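Glycoside Hydrolase Family 43_12 (Metagenome, PDB 7JVH) is a family 43 glycoside hydrolase that probably cleaves glycosidic bonds in arabinose- or xylose-containing plant polysaccharides or oligosaccharides. Local coordinates at residues Thr249-Cys254 with Glu265-Ala270; Glu278-Asn283 with Gly345-Phe350. All blocks are in the same frame, centred on the assembly; numbering follows the deposited sequence.

Contact 1 (Thr249-Cys254 with Glu265-Ala270); sequences TYYLMC and EVIFKA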
ATOM      1  N   THR A 249       0.637 -32.808   5.592  1.00 64.11           N
ATOM      2  CA  THR A 249       1.669 -32.082   6.331  1.00 69.99           C
ATOM      3  C   THR A 249       1.287 -30.610   6.483  1.00 66.94           C
ATOM      4  O   THR A 249       0.723 -30.017   5.564  1.00 62.42           O
ATOM      5  CB  THR A 249       3.020 -32.181   5.597  1.00 70.68           C
ATOM      6  OG1 THR A 249       3.412 -33.553   5.490  1.00 79.21           O
ATOM      7  CG2 THR A 249       4.112 -31.415   6.312  1.00 61.88           C
ATOM      8  N   TYR A 250       1.601 -30.024   7.645  1.00 66.11           N
ATOM      9  CA  TYR A 250       1.379 -28.600   7.918  1.00 58.63           C
ATOM     10  C   TYR A 250       2.627 -27.812   7.573  1.00 53.65           C
ATOM     11  O   TYR A 250       3.747 -28.269   7.792  1.00 58.50           O
ATOM     12  CB  TYR A 250       0.985 -28.365   9.392  1.00 53.35           C
ATOM     13  CG  TYR A 250      -0.337 -29.006   9.755  1.00 61.49           C
ATOM     14  CD1 TYR A 250      -1.525 -28.313   9.602  1.00 63.14           C
ATOM     15  CD2 TYR A 250      -0.394 -30.323  10.194  1.00 56.18           C
ATOM     16  CE1 TYR A 250      -2.741 -28.904   9.902  1.00 55.61           C
ATOM     17  CE2 TYR A 250      -1.606 -30.932  10.469  1.00 66.52           C
ATOM     18  CZ  TYR A 250      -2.774 -30.209  10.340  1.00 70.51           C
ATOM     19  OH  TYR A 250      -3.985 -30.790  10.631  1.00 71.80           O
ATOM     20  N   TYR A 251       2.417 -26.612   7.025  1.00 60.55           N
ATOM     21  CA  TYR A 251       3.489 -25.727   6.582  1.00 51.02           C
ATOM     22  C   TYR A 251       3.280 -24.361   7.171  1.00 47.63           C
ATOM     23  O   TYR A 251       2.182 -23.826   7.116  1.00 60.93           O
ATOM     24  CB  TYR A 251       3.500 -25.656   5.058  1.00 47.80           C
ATOM     25  CG  TYR A 251       3.992 -26.939   4.422  1.00 57.16           C
ATOM     26  CD1 TYR A 251       5.341 -27.118   4.160  1.00 48.19           C
ATOM     27  CD2 TYR A 251       3.114 -27.975   4.109  1.00 67.07           C
ATOM     28  CE1 TYR A 251       5.816 -28.284   3.585  1.00 60.12           C
ATOM     29  CE2 TYR A 251       3.574 -29.153   3.551  1.00 68.04           C
ATOM     30  CZ  TYR A 251       4.933 -29.301   3.286  1.00 67.23           C
ATOM     31  OH  TYR A 251       5.408 -30.467   2.729  1.00 61.07           O
ATOM     32  N   LEU A 252       4.346 -23.810   7.752  1.00 49.04           N
ATOM     33  CA  LEU A 252       4.365 -22.449   8.269  1.00 49.78           C
ATOM     34  C   LEU A 252       5.376 -21.672   7.444  1.00 51.75           C
ATOM     35  O   LEU A 252       6.558 -22.011   7.432  1.00 47.97           O
ATOM     36  CB  LEU A 252       4.755 -22.420   9.761  1.00 57.64           C
ATOM     37  CG  LEU A 252       5.067 -21.046  10.370  1.00 62.59           C
ATOM     38  CD1 LEU A 252       3.820 -20.184  10.423  1.00 57.58           C
ATOM     39  CD2 LEU A 252       5.672 -21.210  11.755  1.00 47.02           C
HETATM   40  N   MSE A 253       4.891 -20.634   6.757  1.00 52.67           N
HETATM   41  CA  MSE A 253       5.755 -19.741   5.996  1.00 55.52           C
HETATM   42  C   MSE A 253       5.752 -18.365   6.659  1.00 57.70           C
HETATM   43  O   MSE A 253       4.689 -17.819   6.949  1.00 51.98           O
HETATM   44  CB  MSE A 253       5.294 -19.645   4.538  1.00 42.68           C
HETATM   45  CG  MSE A 253       6.327 -19.024   3.620  1.00 49.99           C
HETATM   46 SE   MSE A 253       5.744 -18.940   1.752  1.00 64.38          SE
HETATM   47  CE  MSE A 253       6.117 -20.708   1.111  1.00 92.58           C
ATOM     48  N   CYS A 254       6.951 -17.818   6.889  1.00 50.63           N
ATOM     49  CA  CYS A 254       7.098 -16.544   7.572  1.00 49.93           C
ATOM     50  C   CYS A 254       8.095 -15.658   6.865  1.00 48.26           C
ATOM     51  O   CYS A 254       9.005 -16.150   6.207  1.00 55.42           O
ATOM     52  CB  CYS A 254       7.601 -16.773   9.006  1.00 59.03           C
ATOM     53  SG  CYS A 254       6.586 -17.877  10.003  1.00 63.75           S
ATOM     54  N   GLU A 265      11.966 -14.723   3.086  1.00 54.33           N
ATOM     55  CA  GLU A 265      10.886 -15.614   3.466  1.00 39.52           C
ATOM     56  C   GLU A 265      11.482 -16.983   3.726  1.00 46.42           C
ATOM     57  O   GLU A 265      12.343 -17.439   2.980  1.00 48.51           O
ATOM     58  CB  GLU A 265       9.829 -15.704   2.381  1.00 45.36           C
ATOM     59  CG  GLU A 265       8.517 -16.282   2.884  1.00 42.79           C
ATOM     60  CD  GLU A 265       7.627 -15.270   3.568  1.00 59.34           C
ATOM     61  OE1 GLU A 265       7.988 -14.059   3.634  1.00 59.24           O
ATOM     62  OE2 GLU A 265       6.548 -15.684   4.020  1.00 59.00           O
ATOM     63  N   VAL A 266      11.007 -17.618   4.803  1.00 40.99           N
ATOM     64  CA  VAL A 266      11.501 -18.884   5.283  1.00 45.32           C
ATOM     65  C   VAL A 266      10.311 -19.827   5.412  1.00 52.53           C
ATOM     66  O   VAL A 266       9.165 -19.378   5.384  1.00 59.90           O
ATOM     67  CB  VAL A 266      12.253 -18.727   6.612  1.00 45.93           C
ATOM     68  CG1 VAL A 266      13.405 -17.760   6.452  1.00 44.82           C
ATOM     69  CG2 VAL A 266      11.324 -18.259   7.724  1.00 47.73           C
ATOM     70  N   ILE A 267      10.592 -21.130   5.542  1.00 43.41           N
ATOM     71  CA  ILE A 267       9.557 -22.157   5.507  1.00 50.78           C
ATOM     72  C   ILE A 267       9.858 -23.278   6.515  1.00 59.54           C
ATOM     73  O   ILE A 267      11.002 -23.754   6.609  1.00 61.21           O
ATOM     74  CB  ILE A 267       9.407 -22.762   4.091  1.00 44.10           C
ATOM     75  CG1 ILE A 267       8.177 -23.677   4.006  1.00 52.79           C
ATOM     76  CG2 ILE A 267      10.662 -23.533   3.686  1.00 44.45           C
ATOM     77  CD1 ILE A 267       6.853 -22.944   3.947  1.00 54.03           C
ATOM     78  N   PHE A 268       8.807 -23.687   7.239  1.00 57.58           N
ATOM     79  CA  PHE A 268       8.835 -24.706   8.274  1.00 54.70           C
ATOM     80  C   PHE A 268       7.761 -25.729   7.942  1.00 54.88           C
ATOM     81  O   PHE A 268       6.761 -25.383   7.309  1.00 61.54           O
ATOM     82  CB  PHE A 268       8.444 -24.093   9.626  1.00 54.96           C
ATOM     83  CG  PHE A 268       9.398 -23.051  10.142  1.00 51.17           C
ATOM     84  CD1 PHE A 268       9.259 -21.714   9.786  1.00 45.78           C
ATOM     85  CD2 PHE A 268      10.425 -23.408  11.011  1.00 61.17           C
ATOM     86  CE1 PHE A 268      10.131 -20.767  10.271  1.00 45.36           C
ATOM     87  CE2 PHE A 268      11.304 -22.447  11.492  1.00 55.95           C
ATOM     88  CZ  PHE A 268      11.147 -21.124  11.131  1.00 46.09           C
ATOM     89  N   LYS A 269       7.938 -26.970   8.405  1.00 49.19           N
ATOM     90  CA  LYS A 269       6.877 -27.979   8.326  1.00 60.38           C
ATOM     91  C   LYS A 269       6.694 -28.775   9.632  1.00 63.12           C
ATOM     92  O   LYS A 269       7.609 -28.854  10.453  1.00 69.22           O
ATOM     93  CB  LYS A 269       7.107 -28.917   7.130  1.00 62.49           C
ATOM     94  CG  LYS A 269       8.121 -30.028   7.351  1.00 62.94           C
ATOM     95  CD  LYS A 269       8.343 -30.841   6.080  1.00 55.95           C
ATOM     96  CE  LYS A 269       9.402 -31.914   6.281  1.00 59.63           C
ATOM     97  NZ  LYS A 269       8.828 -33.193   6.809  1.00 59.50           N
ATOM     98  N   ALA A 270       5.497 -29.350   9.808  1.00 61.67           N
ATOM     99  CA  ALA A 270       5.158 -30.169  10.965  1.00 56.55           C
ATOM    100  C   ALA A 270       4.121 -31.224  10.625  1.00 70.18           C
ATOM    101  O   ALA A 270       3.367 -31.064   9.661  1.00 70.54           O
ATOM    102  CB  ALA A 270       4.640 -29.304  12.101  1.00 55.25           C
TER
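The two central strands of a blade in the five-bladed β-propeller of this family 43 enzyme, Thr249-Cys254 and Glu265-Ala270, form an antiparallel hairpin, their directions 157° apart. Tyr250 with Ala270, Leu252 with Phe268 and Cys254 with Val266 are the hydrogen-bonded pairs, each joined by two N-H···O bonds; Phe268 N reaches Leu252 O at 2.8 Å. Leu252 and Phe268 stand shoulder to shoulder on one face of the sheet, with Leu252 CD2 4.1 Å from Phe268 CD1 and Leu252 O at the edge of the phenyl ring, in its plane. This face packs on the strands 203-210 and 215-226 of the preceding blade. On the other face, Tyr251 CE1 meets Lys269 CB at 3.8 Å, and Ile267 CD1 touches CE of Met253, built as selenomethionine, at 3.7 Å. Glu265 bends at chi2 (83°), bringing its carboxylate back over the Cys254 carbonyl and across the Met253 side chain at about a right angle. Its OE1 accepts a hydrogen bond from Ala305 N in the next blade. With an alanine at Glu265, Ala305 N would probably lose this acceptor and a gap would open beside Met253. Glu265 OE2 and Cys254 O, both acceptors, lie 3.3 Å apart and are not hydrogen-bonded, while OE2 meets Met253 CG at 3.4 Å.

Contact 2 (Glu278-Asn283 with Gly345-Phe350); sequences EPWNNN and GTWPVF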
ATOM      1  N   GLU A 278       9.780 -27.609  12.088  1.00 69.55           N
ATOM      2  CA  GLU A 278      11.205 -27.610  11.759  1.00 71.87           C
ATOM      3  C   GLU A 278      11.454 -26.852  10.461  1.00 70.89           C
ATOM      4  O   GLU A 278      10.698 -27.001   9.502  1.00 66.25           O
ATOM      5  CB  GLU A 278      11.737 -29.040  11.600  1.00 72.77           C
ATOM      6  CG  GLU A 278      11.505 -29.947  12.804  1.00 76.22           C
ATOM      7  CD  GLU A 278      12.245 -29.509  14.060  1.00 81.99           C
ATOM      8  OE1 GLU A 278      13.007 -28.523  14.019  1.00 99.58           O
ATOM      9  OE2 GLU A 278      12.055 -30.143  15.116  1.00 90.25           O
ATOM     10  N   PRO A 279      12.527 -26.029  10.394  1.00 66.49           N
ATOM     11  CA  PRO A 279      12.869 -25.321   9.155  1.00 59.60           C
ATOM     12  C   PRO A 279      13.515 -26.251   8.120  1.00 64.62           C
ATOM     13  O   PRO A 279      14.349 -27.092   8.468  1.00 56.56           O
ATOM     14  CB  PRO A 279      13.893 -24.285   9.619  1.00 52.37           C
ATOM     15  CG  PRO A 279      14.501 -24.871  10.868  1.00 58.06           C
ATOM     16  CD  PRO A 279      13.471 -25.771  11.493  1.00 49.68           C
ATOM     17  N   TRP A 280      13.125 -26.094   6.851  1.00 56.38           N
ATOM     18  CA  TRP A 280      13.846 -26.710   5.745  1.00 53.63           C
ATOM     19  C   TRP A 280      15.299 -26.275   5.863  1.00 48.78           C
ATOM     20  O   TRP A 280      15.579 -25.084   6.015  1.00 48.20           O
ATOM     21  CB  TRP A 280      13.273 -26.248   4.407  1.00 46.70           C
ATOM     22  CG  TRP A 280      13.794 -26.990   3.194  1.00 60.01           C
ATOM     23  CD1 TRP A 280      14.478 -28.178   3.171  1.00 60.69           C
ATOM     24  CD2 TRP A 280      13.615 -26.610   1.827  1.00 62.54           C
ATOM     25  NE1 TRP A 280      14.758 -28.545   1.876  1.00 61.84           N
ATOM     26  CE2 TRP A 280      14.230 -27.602   1.032  1.00 67.90           C
ATOM     27  CE3 TRP A 280      12.992 -25.531   1.196  1.00 56.06           C
ATOM     28  CZ2 TRP A 280      14.241 -27.535  -0.362  1.00 63.11           C
ATOM     29  CZ3 TRP A 280      13.003 -25.475  -0.173  1.00 57.01           C
ATOM     30  CH2 TRP A 280      13.625 -26.468  -0.942  1.00 53.03           C
ATOM     31  N   ASN A 281      16.225 -27.237   5.811  1.00 48.24           N
ATOM     32  CA  ASN A 281      17.639 -26.919   5.777  1.00 53.96           C
ATOM     33  C   ASN A 281      17.920 -25.810   4.756  1.00 59.30           C
ATOM     34  O   ASN A 281      18.767 -24.947   4.990  1.00 61.95           O
ATOM     35  CB  ASN A 281      18.464 -28.136   5.459  1.00 49.23           C
ATOM     36  CG  ASN A 281      19.935 -27.807   5.295  1.00 64.19           C
ATOM     37  OD1 ASN A 281      20.528 -27.175   6.167  1.00 59.46           O
ATOM     38  ND2 ASN A 281      20.535 -28.213   4.159  1.00 49.38           N
ATOM     39  N   ASN A 282      17.215 -25.861   3.611  1.00 57.78           N
ATOM     40  CA  ASN A 282      17.263 -24.820   2.588  1.00 52.41           C
ATOM     41  C   ASN A 282      16.403 -23.662   3.029  1.00 52.33           C
ATOM     42  O   ASN A 282      15.172 -23.705   2.925  1.00 58.48           O
ATOM     43  CB  ASN A 282      16.760 -25.347   1.245  1.00 56.75           C
ATOM     44  CG  ASN A 282      16.847 -24.315   0.129  1.00 52.15           C
ATOM     45  OD1 ASN A 282      17.868 -24.212  -0.539  1.00 53.01           O
ATOM     46  ND2 ASN A 282      15.770 -23.585  -0.094  1.00 43.97           N
ATOM     47  N   ASN A 283      17.056 -22.621   3.545  1.00 50.67           N
ATOM     48  CA  ASN A 283      16.366 -21.397   3.924  1.00 43.57           C
ATOM     49  C   ASN A 283      17.364 -20.248   3.873  1.00 43.09           C
ATOM     50  O   ASN A 283      18.545 -20.451   4.147  1.00 60.05           O
ATOM     51  CB  ASN A 283      15.738 -21.544   5.324  1.00 54.87           C
ATOM     52  CG  ASN A 283      14.258 -21.879   5.272  1.00 54.23           C
ATOM     53  OD1 ASN A 283      13.489 -21.202   4.588  1.00 55.21           O
ATOM     54  ND2 ASN A 283      13.854 -22.930   5.981  1.00 44.92           N
ATOM     55  N   GLY A 345       7.325 -31.117  -4.790  1.00 58.39           N
ATOM     56  CA  GLY A 345       8.016 -31.877  -3.761  1.00 50.55           C
ATOM     57  C   GLY A 345       7.573 -31.467  -2.364  1.00 50.30           C
ATOM     58  O   GLY A 345       6.566 -30.778  -2.193  1.00 57.16           O
ATOM     59  N   THR A 346       8.332 -31.912  -1.360  1.00 55.90           N
ATOM     60  CA  THR A 346       8.067 -31.604   0.052  1.00 59.40           C
ATOM     61  C   THR A 346       7.894 -30.097   0.314  1.00 60.99           C
ATOM     62  O   THR A 346       6.960 -29.702   0.998  1.00 56.61           O
ATOM     63  CB  THR A 346       9.207 -32.139   0.946  1.00 53.46           C
ATOM     64  OG1 THR A 346       9.377 -33.546   0.715  1.00 69.59           O
ATOM     65  CG2 THR A 346       8.917 -31.891   2.419  1.00 54.11           C
ATOM     66  N   TRP A 347       8.793 -29.278  -0.250  1.00 61.45           N
ATOM     67  CA  TRP A 347       8.871 -27.846   0.042  1.00 62.35           C
ATOM     68  C   TRP A 347       8.612 -26.914  -1.138  1.00 66.55           C
ATOM     69  O   TRP A 347       8.974 -27.218  -2.273  1.00 57.21           O
ATOM     70  CB  TRP A 347      10.261 -27.499   0.555  1.00 71.79           C
ATOM     71  CG  TRP A 347      10.754 -28.307   1.713  1.00 67.81           C
ATOM     72  CD1 TRP A 347      11.563 -29.386   1.660  1.00 59.54           C
ATOM     73  CD2 TRP A 347      10.515 -28.037   3.100  1.00 67.32           C
ATOM     74  NE1 TRP A 347      11.835 -29.828   2.935  1.00 75.42           N
ATOM     75  CE2 TRP A 347      11.203 -29.016   3.837  1.00 67.69           C
ATOM     76  CE3 TRP A 347       9.780 -27.061   3.789  1.00 70.95           C
ATOM     77  CZ2 TRP A 347      11.175 -29.063   5.227  1.00 62.10           C
ATOM     78  CZ3 TRP A 347       9.756 -27.105   5.179  1.00 72.74           C
ATOM     79  CH2 TRP A 347      10.447 -28.101   5.880  1.00 55.15           C
ATOM     80  N   PRO A 348       8.034 -25.716  -0.893  1.00 75.40           N
ATOM     81  CA  PRO A 348       7.822 -24.724  -1.950  1.00 61.44           C
ATOM     82  C   PRO A 348       9.102 -24.001  -2.338  1.00 60.12           C
ATOM     83  O   PRO A 348       9.841 -23.551  -1.464  1.00 59.01           O
ATOM     84  CB  PRO A 348       6.859 -23.734  -1.290  1.00 51.18           C
ATOM     85  CG  PRO A 348       7.184 -23.810   0.157  1.00 61.07           C
ATOM     86  CD  PRO A 348       7.555 -25.253   0.422  1.00 72.73           C
ATOM     87  N   VAL A 349       9.343 -23.894  -3.650  1.00 52.84           N
ATOM     88  CA  VAL A 349      10.469 -23.178  -4.223  1.00 58.90           C
ATOM     89  C   VAL A 349       9.879 -22.010  -4.995  1.00 62.17           C
ATOM     90  O   VAL A 349       9.026 -22.206  -5.853  1.00 56.78           O
ATOM     91  CB  VAL A 349      11.236 -24.060  -5.226  1.00 52.68           C
ATOM     92  CG1 VAL A 349      12.230 -23.243  -6.049  1.00 43.28           C
ATOM     93  CG2 VAL A 349      11.926 -25.216  -4.512  1.00 47.13           C
ATOM     94  N   PHE A 350      10.411 -20.818  -4.722  1.00 55.40           N
ATOM     95  CA  PHE A 350      10.053 -19.582  -5.461  1.00 48.34           C
ATOM     96  C   PHE A 350      10.940 -19.587  -6.699  1.00 46.61           C
ATOM     97  O   PHE A 350      12.138 -19.475  -6.523  1.00 50.31           O
ATOM     98  CB  PHE A 350      10.353 -18.348  -4.607  1.00 49.90           C
ATOM     99  CG  PHE A 350       9.222 -17.906  -3.720  1.00 59.55           C
ATOM    100  CD1 PHE A 350       8.991 -18.521  -2.508  1.00 56.08           C
ATOM    101  CD2 PHE A 350       8.374 -16.888  -4.103  1.00 60.85           C
ATOM    102  CE1 PHE A 350       7.938 -18.132  -1.706  1.00 60.48           C
ATOM    103  CE2 PHE A 350       7.319 -16.502  -3.300  1.00 59.86           C
ATOM    104  CZ  PHE A 350       7.105 -17.123  -2.101  1.00 58.52           C
TER
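Trp280 lays its indole flat over that of Trp347 in a face-to-face stack, the five-membered rings 3.3 Å apart between centroids and their planes only 6° from parallel. The indoles run antiparallel, and each CB comes to rest over the partner's six-membered ring in a CH-pi contact: Trp280 CB stands 3.3 Å from the Trp347 ring centroid, and Trp347 CB 3.5 Å from that of Trp280. With chi1 at -171°, Trp280 CG lies trans to the main-chain nitrogen, and the indole extends across Trp347. The two NE1 atoms, both donors, come close without bonding each other. Asn282 CB covers the centre of the opposite face of Trp280, sandwiching that indole, and Thr346 CG2 leans on the far face of Trp347. At the edges, Val349 CG2 meets Trp280 CH2 at 4.1 Å, and Glu278 O lies 3.8 Å from Trp347 CH2. Asn283 ND2 steadies the turn through a weak hydrogen bond to Trp280 O and another bond to Ile267 O. Without any helix taking part, the stack bridges two propeller blades at the surface, between strands 278-279 and 349-350, with Trp347 also resting on Ile267 and Lys269 of strand 265-270.

From the N terminus, contact 1 comes first: it closes the short connection between strands 249-255 and 265-270. The chain then turns back into strand 278-279, the outermost strand of the same blade, which pairs with 265-270 through Lys269 N and Glu278 O. Only there does contact 2 open, so the two are in series and neither nests nor crosses. Contact 2 closes a much longer excursion of 61 residues, through strands 300-308, 316-322 and 335-342 of the next blade. Contact 1 thus builds one blade and contact 2 fastens it to its successor, an attachment extended by Lys269 CG packing on Trp347.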